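Local coordinates for protein HAD superfamily hydrolase (Brucella suis biovar 1, PDB 6NQ4) that probably acts as a phosphatase of the haloacid dehalogenase superfamily, with a metal site that holds sodium beside a bound phosphate ion in this crystal, at residues Ala38-Val43 / Ile72-Ser77; Trp44-Asn49 / Ile244-Leu249. One frame throughout, in Å; residues are numbered along the deposited sequence.

Contact 1 (Ala38-Val43 / Ile72-Ser77); sequences AIFCDV and ILVTNS. With NA (sodium ion), chain H; PO4 (phosphate ion), chain G.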
loop_
_atom_site.group_PDB
_atom_site.type_symbol
_atom_site.label_atom_id
_atom_site.label_comp_id
_atom_site.label_asym_id
_atom_site.label_seq_id
_atom_site.Cartn_x
_atom_site.Cartn_y
_atom_site.Cartn_z
ATOM N N ALA A 38 -10.149 1.661 16.699
ATOM C CA ALA A 38 -9.070 2.006 15.794
ATOM C C ALA A 38 -9.544 1.864 14.362
ATOM O O ALA A 38 -10.511 1.151 14.071
ATOM C CB ALA A 38 -7.853 1.116 16.005
ATOM N N ILE A 39 -8.825 2.544 13.470
ATOM C CA ILE A 39 -9.086 2.517 12.042
ATOM C C ILE A 39 -7.769 2.251 11.333
ATOM O O ILE A 39 -6.739 2.827 11.699
ATOM C CB ILE A 39 -9.661 3.879 11.597
ATOM C CG1 ILE A 39 -11.122 4.003 12.026
ATOM C CG2 ILE A 39 -9.494 4.084 10.085
ATOM C CD1 ILE A 39 -11.692 5.405 11.825
ATOM N N PHE A 40 -7.795 1.359 10.335
ATOM C CA PHE A 40 -6.700 1.198 9.375
ATOM C C PHE A 40 -7.191 1.834 8.078
ATOM O O PHE A 40 -8.078 1.282 7.416
ATOM C CB PHE A 40 -6.376 -0.281 9.120
ATOM C CG PHE A 40 -5.783 -1.043 10.299
ATOM C CD1 PHE A 40 -5.445 -0.424 11.495
ATOM C CD2 PHE A 40 -5.577 -2.414 10.181
ATOM C CE1 PHE A 40 -4.906 -1.174 12.561
ATOM C CE2 PHE A 40 -5.044 -3.160 11.220
ATOM C CZ PHE A 40 -4.706 -2.541 12.414
ATOM N N CYS A 41 -6.640 2.994 7.717
ATOM C CA CYS A 41 -7.162 3.774 6.598
ATOM C C CYS A 41 -6.166 3.833 5.446
ATOM O O CYS A 41 -5.006 4.195 5.639
ATOM C CB CYS A 41 -7.545 5.188 7.051
ATOM S SG CYS A 41 -8.438 6.152 5.788
ATOM N N ASP A 42 -6.661 3.551 4.246
ATOM C CA ASP A 42 -5.926 3.697 2.996
ATOM C C ASP A 42 -5.502 5.156 2.782
ATOM O O ASP A 42 -6.131 6.090 3.288
ATOM C CB ASP A 42 -6.941 3.305 1.915
ATOM C CG ASP A 42 -6.349 3.079 0.578
ATOM O OD1 ASP A 42 -5.130 2.855 0.499
ATOM O OD2 ASP A 42 -7.141 3.102 -0.395
ATOM N N VAL A 43 -4.431 5.353 2.009
ATOM C CA VAL A 43 -3.924 6.699 1.722
ATOM C C VAL A 43 -4.258 7.159 0.293
ATOM O O VAL A 43 -5.109 8.042 0.101
ATOM C CB VAL A 43 -2.417 6.829 2.048
ATOM C CG1 VAL A 43 -1.896 8.225 1.658
ATOM C CG2 VAL A 43 -2.155 6.563 3.559
ATOM N N ILE A 72 -4.407 4.504 12.095
ATOM C CA ILE A 72 -3.207 4.054 11.405
ATOM C C ILE A 72 -3.476 4.210 9.921
ATOM O O ILE A 72 -4.399 3.583 9.395
ATOM C CB ILE A 72 -2.871 2.584 11.717
ATOM C CG1 ILE A 72 -2.956 2.285 13.218
ATOM C CG2 ILE A 72 -1.497 2.216 11.121
ATOM C CD1 ILE A 72 -1.981 3.034 14.112
ATOM N N LEU A 73 -2.657 5.000 9.234
ATOM C CA LEU A 73 -2.744 5.032 7.780
ATOM C C LEU A 73 -1.927 3.862 7.246
ATOM O O LEU A 73 -0.755 3.705 7.606
ATOM C CB LEU A 73 -2.225 6.358 7.239
ATOM C CG LEU A 73 -2.981 7.589 7.749
ATOM C CD1 LEU A 73 -2.415 8.851 7.104
ATOM C CD2 LEU A 73 -4.464 7.447 7.463
ATOM N N VAL A 74 -2.550 3.001 6.449
ATOM C CA VAL A 74 -1.931 1.771 5.975
ATOM C C VAL A 74 -1.934 1.846 4.452
ATOM O O VAL A 74 -3.006 1.855 3.828
ATOM C CB VAL A 74 -2.693 0.533 6.475
ATOM C CG1 VAL A 74 -2.028 -0.754 5.980
ATOM C CG2 VAL A 74 -2.798 0.539 8.020
ATOM N N THR A 75 -0.751 1.927 3.854
ATOM C CA THR A 75 -0.623 2.213 2.436
ATOM C C THR A 75 0.350 1.250 1.780
ATOM O O THR A 75 1.337 0.835 2.382
ATOM C CB THR A 75 -0.123 3.671 2.219
ATOM O OG1 THR A 75 0.148 3.897 0.831
ATOM C CG2 THR A 75 1.148 3.961 3.007
ATOM N N ASN A 76 0.071 0.905 0.532
ATOM C CA ASN A 76 0.989 0.066 -0.239
ATOM C C ASN A 76 2.195 0.817 -0.823
ATOM O O ASN A 76 2.962 0.222 -1.590
ATOM C CB ASN A 76 0.243 -0.712 -1.330
ATOM C CG ASN A 76 -0.286 -2.039 -0.812
ATOM O OD1 ASN A 76 0.060 -2.456 0.303
ATOM N ND2 ASN A 76 -1.086 -2.728 -1.609
ATOM N N SER A 77 2.400 2.086 -0.484
ATOM C CA SER A 77 3.606 2.772 -0.923
ATOM C C SER A 77 4.837 1.917 -0.632
ATOM O O SER A 77 4.957 1.372 0.479
ATOM C CB SER A 77 3.757 4.094 -0.180
ATOM O OG SER A 77 4.986 4.702 -0.547
HETATM NA NA NA H . -6.269 3.340 -2.659
HETATM P P PO4 G . -2.601 2.831 -1.217
HETATM O O1 PO4 G . -4.025 2.987 -1.748
HETATM O O2 PO4 G . -2.208 4.039 -0.385
HETATM O O3 PO4 G . -1.828 2.847 -2.551
HETATM O O4 PO4 G . -2.420 1.494 -0.541
HETATM O O HOH W 1 -6.182 0.850 -2.624
HETATM O O HOH W 2 -5.082 3.657 -4.808
#
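Ile39 and Cys41 form a ladder of three backbone hydrogen bonds with Ile72 and Val74, the strand segments 38-41 and 72-75 running parallel at 26° with their axes 4.5 Å apart. They are the two strands of a beta-alpha-beta unit, joined through helix 55-66, and neighbours inside the six-stranded parallel, Rossmann-like sheet of the haloacid dehalogenase fold. Val74 N donates to Cys41 O at 2.8 Å. On one face of the sheet Phe40 and Ile72 lie side by side, CD1 of the ring 4.0 Å from Ile72 CB, while Val74 CG2 meets Phe40 CB; helix 218-232 covers this group. Cys41 CB packs on Leu73 CD2 on the other face. Val43 crosses Leu73 at about a right angle, its CG2 3.7 Å from Leu73 CB, and touches Thr75 as well. The polar groups follow toward the carboxyl ends of the two segments. Asp42 OD2 binds the sodium ion at 2.4 Å, whereas Asp42 OD1 makes a salt bridge with Lys215. A phosphate ion, probably from the crystallisation liquor, sits where a substrate phosphate might be expected. Thr75 swings its hydroxyl opposite its own backbone N (chi1 173°), where OG1 donates to phosphate O2 at 2.7 Å and accepts from Ser77 N at 3.2 Å in an ST turn. Asn76 N adds a nearly straight bond, 2.8 Å to phosphate O4.

Contact 2 (Trp44-Asn49 / Ile244-Leu249); sequences WGVVHN and IGDGVL. With NA (sodium ion), chain H; PO4 (phosphate ion), chain G.
Trp44 and Asp246 meet through a sodium ion rather than through a direct bond. Trp44 gives its carbonyl O, 2.4 Å from the metal, and Asp246 gives OD1, also 2.4 Å away; the two oxygens occupy adjacent corners, 3.9 Å apart. Asp42, the phosphate and two waters complete an octahedron in which one water lies opposite Trp44 O, and phosphate O1, 2.5 Å from sodium, lies opposite Asp246 OD1. Trp44 also holds the anion: its backbone N donates to phosphate O2 at 2.9 Å with an N-H...O angle of 162°, and the same oxygen sits at the edge of the indole, near its plane, close to CE3. In the next shell His48 places CE1 3.5 Å above one face of that indole, toward the rim, and its carbonyl O accepts from Gly45 N, tying the loop back on itself. Gly45, at a positive phi of 87°, has no side chain to intrude on the Asp246 carboxylate beside it. Asp246 CG takes the position between its own N and carbonyl carbon (chi1 83°), which sends the carboxylate toward the loop. Val46 approaches with its CG2, 4.2 Å from Asp246 CB, and packs on Ile265 and Cys41 too. Further out, Asp251 OD2 accepts from Gly247 N, the N-cap residue of helix 248-258. Such pairing of the loop after the first strand with a Gly-Asp turn after the fourth is the metal site of haloacid dehalogenase-family hydrolases, most often a magnesium site in relatives.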
loop_
_atom_site.group_PDB
_atom_site.type_symbol
_atom_site.label_atom_id
_atom_site.label_comp_id
_atom_site.label_asym_id
_atom_site.label_seq_id
_atom_site.Cartn_x
_atom_site.Cartn_y
_atom_site.Cartn_z
ATOM N N TRP A 44 -3.623 6.575 -0.726
ATOM C CA TRP A 44 -3.881 7.033 -2.096
ATOM C C TRP A 44 -5.324 6.758 -2.509
ATOM O O TRP A 44 -5.836 5.644 -2.357
ATOM C CB TRP A 44 -2.928 6.364 -3.076
ATOM C CG TRP A 44 -1.682 7.149 -3.313
ATOM C CD1 TRP A 44 -1.421 7.975 -4.372
ATOM C CD2 TRP A 44 -0.546 7.210 -2.469
ATOM N NE1 TRP A 44 -0.175 8.513 -4.257
ATOM C CE2 TRP A 44 0.397 8.056 -3.098
ATOM C CE3 TRP A 44 -0.211 6.597 -1.253
ATOM C CZ2 TRP A 44 1.648 8.337 -2.540
ATOM C CZ3 TRP A 44 1.033 6.875 -0.693
ATOM C CH2 TRP A 44 1.948 7.735 -1.338
ATOM N N GLY A 45 -5.977 7.786 -3.032
ATOM C CA GLY A 45 -7.347 7.683 -3.448
ATOM C C GLY A 45 -8.352 7.942 -2.362
ATOM O O GLY A 45 -9.562 7.993 -2.658
ATOM N N VAL A 46 -7.904 8.079 -1.113
ATOM C CA VAL A 46 -8.806 8.249 0.019
ATOM C C VAL A 46 -8.429 9.511 0.780
ATOM O O VAL A 46 -9.291 10.350 1.066
ATOM C CB VAL A 46 -8.800 6.999 0.922
ATOM C CG1 VAL A 46 -9.590 7.266 2.208
ATOM C CG2 VAL A 46 -9.377 5.791 0.161
ATOM N N VAL A 47 -7.142 9.657 1.116
ATOM C CA VAL A 47 -6.630 10.851 1.796
ATOM C C VAL A 47 -6.056 11.861 0.804
ATOM O O VAL A 47 -6.207 13.081 0.981
ATOM C CB VAL A 47 -5.580 10.435 2.852
ATOM C CG1 VAL A 47 -4.876 11.664 3.438
ATOM C CG2 VAL A 47 -6.223 9.586 3.941
ATOM N N HIS A 48 -5.370 11.382 -0.229
ATOM C CA HIS A 48 -4.799 12.259 -1.251
ATOM C C HIS A 48 -4.602 11.452 -2.525
ATOM O O HIS A 48 -4.769 10.228 -2.531
ATOM C CB HIS A 48 -3.513 12.972 -0.780
ATOM C CG HIS A 48 -2.306 12.090 -0.636
ATOM N ND1 HIS A 48 -1.636 11.557 -1.716
ATOM C CD2 HIS A 48 -1.601 11.717 0.466
ATOM C CE1 HIS A 48 -0.582 10.882 -1.289
ATOM N NE2 HIS A 48 -0.537 10.966 0.029
ATOM N N ASN A 49 -4.279 12.155 -3.623
ATOM C CA ASN A 49 -4.046 11.497 -4.910
ATOM C C ASN A 49 -2.640 11.724 -5.442
ATOM O O ASN A 49 -2.394 11.609 -6.651
ATOM C CB ASN A 49 -5.087 11.920 -5.946
ATOM C CG ASN A 49 -4.992 13.398 -6.289
ATOM O OD1 ASN A 49 -4.033 14.083 -5.924
ATOM N ND2 ASN A 49 -5.986 13.897 -7.003
ATOM N N ILE A 244 -10.557 0.862 6.093
ATOM C CA ILE A 244 -11.148 1.768 5.104
ATOM C C ILE A 244 -10.274 1.775 3.854
ATOM O O ILE A 244 -9.062 1.974 3.951
ATOM C CB ILE A 244 -11.249 3.205 5.652
ATOM C CG1 ILE A 244 -12.001 3.245 6.985
ATOM C CG2 ILE A 244 -11.890 4.134 4.604
ATOM C CD1 ILE A 244 -12.048 4.608 7.619
ATOM N N GLY A 245 -10.878 1.619 2.677
ATOM C CA GLY A 245 -10.084 1.743 1.458
ATOM C C GLY A 245 -10.937 1.675 0.213
ATOM O O GLY A 245 -12.132 1.360 0.266
ATOM N N ASP A 246 -10.297 1.986 -0.917
ATOM C CA ASP A 246 -10.968 1.961 -2.212
ATOM C C ASP A 246 -10.494 0.840 -3.126
ATOM O O ASP A 246 -10.942 0.762 -4.273
ATOM C CB ASP A 246 -10.946 3.328 -2.922
ATOM C CG ASP A 246 -9.653 3.595 -3.699
ATOM O OD1 ASP A 246 -8.586 3.108 -3.308
ATOM O OD2 ASP A 246 -9.693 4.345 -4.694
ATOM N N GLY A 247 -9.602 -0.042 -2.659
ATOM C CA GLY A 247 -9.164 -1.168 -3.452
ATOM C C GLY A 247 -9.829 -2.457 -3.012
ATOM O O GLY A 247 -9.692 -2.872 -1.865
ATOM N N VAL A 248 -10.536 -3.103 -3.938
ATOM C CA VAL A 248 -11.196 -4.355 -3.574
ATOM C C VAL A 248 -10.168 -5.445 -3.297
ATOM O O VAL A 248 -10.260 -6.168 -2.295
ATOM C CB VAL A 248 -12.218 -4.774 -4.645
ATOM C CG1 VAL A 248 -12.811 -6.157 -4.322
ATOM C CG2 VAL A 248 -13.330 -3.721 -4.784
ATOM N N LEU A 249 -9.169 -5.574 -4.165
ATOM C CA LEU A 249 -8.191 -6.653 -4.035
ATOM C C LEU A 249 -7.044 -6.329 -3.084
ATOM O O LEU A 249 -6.197 -7.200 -2.853
ATOM C CB LEU A 249 -7.620 -7.046 -5.401
ATOM C CG LEU A 249 -8.582 -7.669 -6.407
ATOM C CD1 LEU A 249 -7.809 -8.411 -7.483
ATOM C CD2 LEU A 249 -9.548 -8.600 -5.712
HETATM NA NA NA H . -6.269 3.340 -2.659
HETATM P P PO4 G . -2.601 2.831 -1.217
HETATM O O1 PO4 G . -4.025 2.987 -1.748
HETATM O O2 PO4 G . -2.208 4.039 -0.385
HETATM O O3 PO4 G . -1.828 2.847 -2.551
HETATM O O4 PO4 G . -2.420 1.494 -0.541
HETATM O O HOH W 1 -6.182 0.850 -2.624
HETATM O O HOH W 2 -5.082 3.657 -4.808
#

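Contacts 1 and 2, with centres 9 Å apart, are neighbouring parts of what is probably one active-site region. Strand 38-41 sits between strands 70-75 and 241-245, and its second edge probably bonds to contact 2, Phe40 O to Ile244 N at 2.8 Å and Asp42 N to Ile244 O at 2.9 Å. The chain passes directly from Val43 into Trp44, and both contacts touch the sodium ion and the phosphate. Lys215 is salt-bridged to Asp42 and hydrogen-bonded to the phosphate that Thr75, Asn76 and Trp44 also hold. Around the anion, Thr75 OG1 packs 3.4 Å from Trp44 CE3. The arrangement illustrates how loops at the carboxyl ends of adjacent parallel strands converge on one site.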